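Conserved hypothetical protein (Bacteroides thetaiotaomicron, PDB 2F06) is of unknown function but, as a pair of ACT domains with bound histidine, probably acts as an amino-acid-sensing protein related to acetohydroxyacid synthase small subunits. Local coordinates at residues 73-79 with 111-117; 7-13 with 45-51. All coordinates share one frame; numbering follows the deposited sequence. Where two conformers were deposited one is given.

Interaction 1: residues 73-79 with 111-117; sequences DVVGISC and VANVVIR. With HIS (histidine), chain C.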
# COMPACT_ATOMS: atom_id res chain seq x y z
N ASP A 73 -15.21 0.19 10.22
CA ASP A 73 -15.72 1.28 11.06
C ASP A 73 -14.72 2.39 10.88
O ASP A 73 -13.52 2.15 10.93
CB ASP A 73 -15.76 0.93 12.56
CG ASP A 73 -16.60 -0.30 12.90
OD1 ASP A 73 -17.61 -0.55 12.20
OD2 ASP A 73 -16.20 -1.03 13.89
N VAL A 74 -15.21 3.59 10.65
CA VAL A 74 -14.46 4.84 10.67
C VAL A 74 -15.37 5.90 11.37
O VAL A 74 -16.58 5.65 11.66
CB VAL A 74 -14.20 5.34 9.21
CG1 VAL A 74 -13.28 4.31 8.47
CG2 VAL A 74 -15.54 5.55 8.44
N VAL A 75 -14.78 7.06 11.65
CA VAL A 75 -15.51 8.19 12.32
C VAL A 75 -15.21 9.44 11.50
O VAL A 75 -14.08 9.62 10.98
CB VAL A 75 -15.17 8.25 13.87
CG1 VAL A 75 -13.68 8.50 14.12
CG2 VAL A 75 -15.98 9.32 14.63
N GLY A 76 -16.24 10.26 11.27
CA GLY A 76 -16.13 11.52 10.56
C GLY A 76 -16.08 12.67 11.55
O GLY A 76 -16.76 12.63 12.55
N ILE A 77 -15.23 13.67 11.30
CA ILE A 77 -15.19 14.87 12.11
C ILE A 77 -15.17 16.08 11.17
O ILE A 77 -14.85 15.97 9.97
CB ILE A 77 -13.95 14.99 13.06
CG1 ILE A 77 -12.67 15.03 12.30
CG2 ILE A 77 -13.85 13.85 14.06
CD1 ILE A 77 -11.71 15.97 12.94
N SER A 78 -15.53 17.22 11.74
CA SER A 78 -15.49 18.47 11.04
C SER A 78 -14.63 19.41 11.86
O SER A 78 -14.70 19.41 13.11
CB SER A 78 -16.92 19.02 10.94
OG SER A 78 -16.92 20.28 10.31
N CYS A 79 -13.78 20.18 11.21
CA CYS A 79 -13.07 21.23 11.94
C CYS A 79 -12.99 22.49 11.10
O CYS A 79 -13.38 22.49 9.96
CB CYS A 79 -11.66 20.77 12.34
SG CYS A 79 -10.67 20.26 10.95
N VAL A 111 -15.40 24.82 6.55
CA VAL A 111 -14.97 23.71 7.42
C VAL A 111 -14.22 22.67 6.59
O VAL A 111 -14.03 22.81 5.40
CB VAL A 111 -16.16 23.02 8.17
CG1 VAL A 111 -16.91 23.99 9.10
CG2 VAL A 111 -17.10 22.38 7.17
N ALA A 112 -13.82 21.59 7.23
CA ALA A 112 -13.17 20.51 6.53
C ALA A 112 -13.75 19.26 7.13
O ALA A 112 -14.02 19.21 8.30
CB ALA A 112 -11.68 20.58 6.77
N ASN A 113 -14.00 18.27 6.29
CA ASN A 113 -14.56 16.99 6.70
C ASN A 113 -13.44 15.97 6.71
O ASN A 113 -12.66 15.91 5.78
CB ASN A 113 -15.67 16.60 5.69
CG ASN A 113 -16.88 17.50 5.82
OD1 ASN A 113 -17.28 18.19 4.87
ND2 ASN A 113 -17.44 17.56 7.00
N VAL A 114 -13.35 15.20 7.77
CA VAL A 114 -12.25 14.26 7.90
C VAL A 114 -12.83 12.91 8.27
O VAL A 114 -13.60 12.83 9.21
CB VAL A 114 -11.19 14.68 9.01
CG1 VAL A 114 -9.91 13.82 8.87
CG2 VAL A 114 -10.89 16.20 8.91
N VAL A 115 -12.46 11.89 7.51
CA VAL A 115 -12.71 10.50 7.85
C VAL A 115 -11.48 9.84 8.44
O VAL A 115 -10.38 9.83 7.84
CB VAL A 115 -13.15 9.72 6.61
CG1 VAL A 115 -13.17 8.19 6.87
CG2 VAL A 115 -14.50 10.23 6.11
N ILE A 116 -11.67 9.28 9.63
CA ILE A 116 -10.61 8.67 10.38
C ILE A 116 -10.81 7.23 10.66
O ILE A 116 -11.86 6.84 11.18
CB ILE A 116 -10.58 9.26 11.82
CG1 ILE A 116 -10.46 10.77 11.76
CG2 ILE A 116 -9.35 8.76 12.54
CD1 ILE A 116 -9.11 11.21 11.29
N ARG A 117 -9.76 6.44 10.46
CA ARG A 117 -9.68 5.05 11.00
C ARG A 117 -8.60 5.07 12.11
O ARG A 117 -7.41 5.03 11.78
CB ARG A 117 -9.27 4.09 9.93
CG ARG A 117 -9.01 2.68 10.38
CD ARG A 117 -10.18 2.15 11.18
NE ARG A 117 -9.94 0.79 11.71
CZ ARG A 117 -10.86 0.02 12.31
NH1 ARG A 117 -12.11 0.46 12.51
NH2 ARG A 117 -10.53 -1.20 12.73
N HIS C . -7.63 23.43 6.29
CA HIS C . -7.49 22.86 7.68
C HIS C . -6.11 22.61 8.21
O HIS C . -5.09 23.08 7.71
CB HIS C . -8.33 21.58 7.88
CG HIS C . -8.05 20.44 6.91
ND1 HIS C . -8.47 20.46 5.59
CD2 HIS C . -7.53 19.21 7.12
CE1 HIS C . -8.16 19.30 5.01
NE2 HIS C . -7.60 18.52 5.93
OXT HIS C . -5.99 21.87 9.19
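Ile77 and Val114 form the apolar centre, lying side by side and pointing the same way, with Ile77 CG1 3.6 Å from Val114 CB. Ile77 CG1 sits between its own backbone N and carbonyl carbon (chi1 63°), which turns that branch toward the valine, and its CD1 continues toward Val114 CG2. Two residues along, at the next hydrogen-bonded pair, Val75 CG1 lies against Ile116 CB at 3.9 Å. These four residues share the sheet face that helix 121-130 packs on through Met121 and Leu128. Val115, on the other face with Asn113 under Phe106 of the second subunit, meets Val74 CB obliquely through CG1 at 3.8 Å.

Between the two layers of side chains, the antiparallel backbones are joined by three reciprocal pairs of hydrogen bonds, at Val75–Ile116, Ile77–Val114 and Cys79–Ala112. The Cys79–Ala112 end reaches the ligand: Ala112 CB is 3.4 Å from ND1 of the bound histidine, and Cys79 SG lies 4.1 Å from the ligand's CB. Asn81, Leu86 and Ser105, with Asn33 and Leu34 of the second subunit, hydrogen-bond the ligand. At the opposite, polar edge, the Arg117 chain bends at chi2 (52°) and brings NH1 within 2.7 Å of Asp73 O. That bond is angled, 137° at the hydrogen, while the Asp73 carboxylate stays beyond salt-bridge range of NH1. The arrangement is the central antiparallel strand pair of an ACT domain, here with one end serving as a wall of an intersubunit amino-acid pocket.

Interaction 2: residues 7-13 with 45-51; sequences KQLSIFL and FGILRGI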
# COMPACT_ATOMS: atom_id res chain seq x y z
N LYS A 7 -19.92 3.21 8.52
CA LYS A 7 -19.50 2.10 7.70
C LYS A 7 -18.78 2.67 6.47
O LYS A 7 -19.32 3.50 5.73
CB LYS A 7 -20.72 1.25 7.30
CG LYS A 7 -21.39 0.53 8.49
CD LYS A 7 -22.63 -0.25 8.01
CE LYS A 7 -22.63 -1.69 8.56
NZ LYS A 7 -24.01 -2.19 8.72
N GLN A 8 -17.53 2.24 6.31
CA GLN A 8 -16.80 2.51 5.11
C GLN A 8 -16.74 1.26 4.25
O GLN A 8 -16.44 0.17 4.73
CB GLN A 8 -15.41 2.97 5.47
CG GLN A 8 -14.51 3.18 4.29
CD GLN A 8 -13.06 3.28 4.74
OE1 GLN A 8 -12.38 2.26 4.93
NE2 GLN A 8 -12.59 4.48 4.93
N LEU A 9 -17.01 1.38 2.97
CA LEU A 9 -16.77 0.25 2.08
C LEU A 9 -15.31 0.22 1.63
O LEU A 9 -14.72 1.24 1.24
CB LEU A 9 -17.66 0.31 0.83
CG LEU A 9 -19.19 0.29 0.97
CD1 LEU A 9 -19.82 0.03 -0.36
CD2 LEU A 9 -19.64 -0.77 1.88
N SER A 10 -14.75 -0.97 1.68
CA SER A 10 -13.49 -1.24 1.03
C SER A 10 -13.71 -2.22 -0.09
O SER A 10 -14.05 -3.37 0.18
CB SER A 10 -12.48 -1.81 2.04
OG SER A 10 -12.05 -0.72 2.84
N ILE A 11 -13.41 -1.79 -1.31
CA ILE A 11 -13.68 -2.54 -2.47
C ILE A 11 -12.39 -2.89 -3.26
O ILE A 11 -11.63 -1.97 -3.68
CB ILE A 11 -14.71 -1.82 -3.37
CG1 ILE A 11 -15.94 -1.36 -2.60
CG2 ILE A 11 -15.14 -2.73 -4.53
CD1 ILE A 11 -16.54 -0.08 -3.15
N PHE A 12 -12.19 -4.20 -3.48
CA PHE A 12 -11.00 -4.73 -4.17
C PHE A 12 -11.19 -4.55 -5.68
O PHE A 12 -12.14 -5.06 -6.25
CB PHE A 12 -10.77 -6.18 -3.78
CG PHE A 12 -9.59 -6.88 -4.51
CD1 PHE A 12 -8.25 -6.46 -4.30
CD2 PHE A 12 -9.84 -7.97 -5.37
CE1 PHE A 12 -7.17 -7.13 -4.93
CE2 PHE A 12 -8.81 -8.65 -6.01
CZ PHE A 12 -7.45 -8.22 -5.79
N LEU A 13 -10.35 -3.72 -6.29
CA LEU A 13 -10.47 -3.38 -7.72
C LEU A 13 -9.35 -4.18 -8.34
O LEU A 13 -8.14 -3.86 -8.15
CB LEU A 13 -10.22 -1.87 -7.99
CG LEU A 13 -10.83 -0.71 -7.18
CD1 LEU A 13 -10.04 0.66 -7.33
CD2 LEU A 13 -12.32 -0.56 -7.41
N PHE A 45 -3.30 -3.30 -8.40
CA PHE A 45 -4.70 -3.21 -8.05
C PHE A 45 -4.90 -2.02 -7.15
O PHE A 45 -3.92 -1.53 -6.58
CB PHE A 45 -5.15 -4.51 -7.32
CG PHE A 45 -4.82 -5.79 -8.09
CD1 PHE A 45 -5.67 -6.28 -9.04
CD2 PHE A 45 -3.65 -6.48 -7.85
CE1 PHE A 45 -5.36 -7.44 -9.72
CE2 PHE A 45 -3.35 -7.62 -8.49
CZ PHE A 45 -4.20 -8.10 -9.46
N GLY A 46 -6.16 -1.64 -6.96
CA GLY A 46 -6.49 -0.69 -5.92
C GLY A 46 -7.46 -1.19 -4.90
O GLY A 46 -8.15 -2.18 -5.11
N ILE A 47 -7.50 -0.50 -3.80
CA ILE A 47 -8.64 -0.65 -2.99
C ILE A 47 -9.38 0.69 -2.89
O ILE A 47 -8.83 1.70 -2.34
CB ILE A 47 -8.31 -1.19 -1.58
CG1 ILE A 47 -8.30 -2.74 -1.59
CG2 ILE A 47 -9.47 -0.90 -0.67
CD1 ILE A 47 -7.19 -3.42 -2.35
N LEU A 48 -10.63 0.67 -3.37
CA LEU A 48 -11.48 1.81 -3.18
C LEU A 48 -12.04 1.82 -1.77
O LEU A 48 -12.87 0.99 -1.42
CB LEU A 48 -12.60 1.87 -4.21
CG LEU A 48 -13.56 3.07 -4.20
CD1 LEU A 48 -12.79 4.38 -4.46
CD2 LEU A 48 -14.63 2.89 -5.31
N ARG A 49 -11.63 2.81 -1.02
CA ARG A 49 -12.26 3.13 0.24
C ARG A 49 -13.31 4.20 0.03
O ARG A 49 -13.05 5.21 -0.62
CB ARG A 49 -11.21 3.66 1.14
CG ARG A 49 -10.39 2.61 1.68
CD ARG A 49 -9.25 3.27 2.59
NE ARG A 49 -8.46 2.14 3.10
CZ ARG A 49 -7.18 2.21 3.42
NH1 ARG A 49 -6.51 3.40 3.36
NH2 ARG A 49 -6.61 1.10 3.84
N GLY A 50 -14.50 3.99 0.58
CA GLY A 50 -15.65 4.69 0.09
C GLY A 50 -16.62 4.97 1.21
O GLY A 50 -17.00 4.07 1.95
N ILE A 51 -17.02 6.24 1.32
CA ILE A 51 -18.21 6.64 2.09
C ILE A 51 -19.38 6.87 1.12
O ILE A 51 -19.30 7.71 0.24
CB ILE A 51 -17.94 7.89 2.99
CG1 ILE A 51 -16.76 7.61 3.91
CG2 ILE A 51 -19.22 8.25 3.77
CD1 ILE A 51 -17.05 6.76 5.14
O HOH W 1 -9.55 -0.46 3.69
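Leu9, Ile11 and Leu13 each exchange two backbone hydrogen bonds with Gly50, Leu48 and Gly46 in turn, the Gly50 N to Leu9 O bond being weak, and the strand axes run antiparallel at 159°. Leu48 is the hub of one face. Its CD2 lies 4.1 Å from Ile11 CD1, the two side chains running alongside, whereas Leu13 crosses it obliquely and sets CD2 4.0 Å from Leu48 CB. Leu62 of helix 55-64 packs on Ile11 and Leu9 from this side.

The opposite face mixes apolar and polar groups. Ile47 CD1 meets the edge of the Phe12 ring in its plane, 3.8 Å from Phe12 CD1, and this ring also meets Phe12 of the third subunit. Farther along, a water in the guanidinium plane of Arg49 accepts from its NE at 2.9 Å and hydrogen-bonds Ser10 OG at 2.7 Å. The Gln8 amide, held by the hydroxyls of Tyr102 and Tyr104, is turned only 14° from that plane, its OE1 3.8 Å from Arg49 CG. Arg49 itself makes a salt bridge to Glu41 of the second subunit and a cation-pi contact with Tyr102. The pairing of the first and third strands at the centre of the sheet, with helices on one face, is characteristic of the βαββαβ ACT fold; here other subunits approach the second face.

Interactions 1 and 2 illustrate one architectural element used twice: each joins two antiparallel strands at the middle of an ACT domain, and the two follow in series along the chain. Their centres lie about 17 Å apart, yet strands 5-13 and 69-80 are neighbours in one sheet, and the contacts meet where Val74 CG1 packs 3.6 Å from Gln8 NE2 and Val74 CG2 touches Ile51. Both are buried, but interaction 1 has a more exposed end at Asp73. The chemistry diverges with position: interaction 1 places Ala112 directly against a histidine ligand, whereas the polar groups of interaction 2 reach toward protein and water, within the chain and across subunit boundaries.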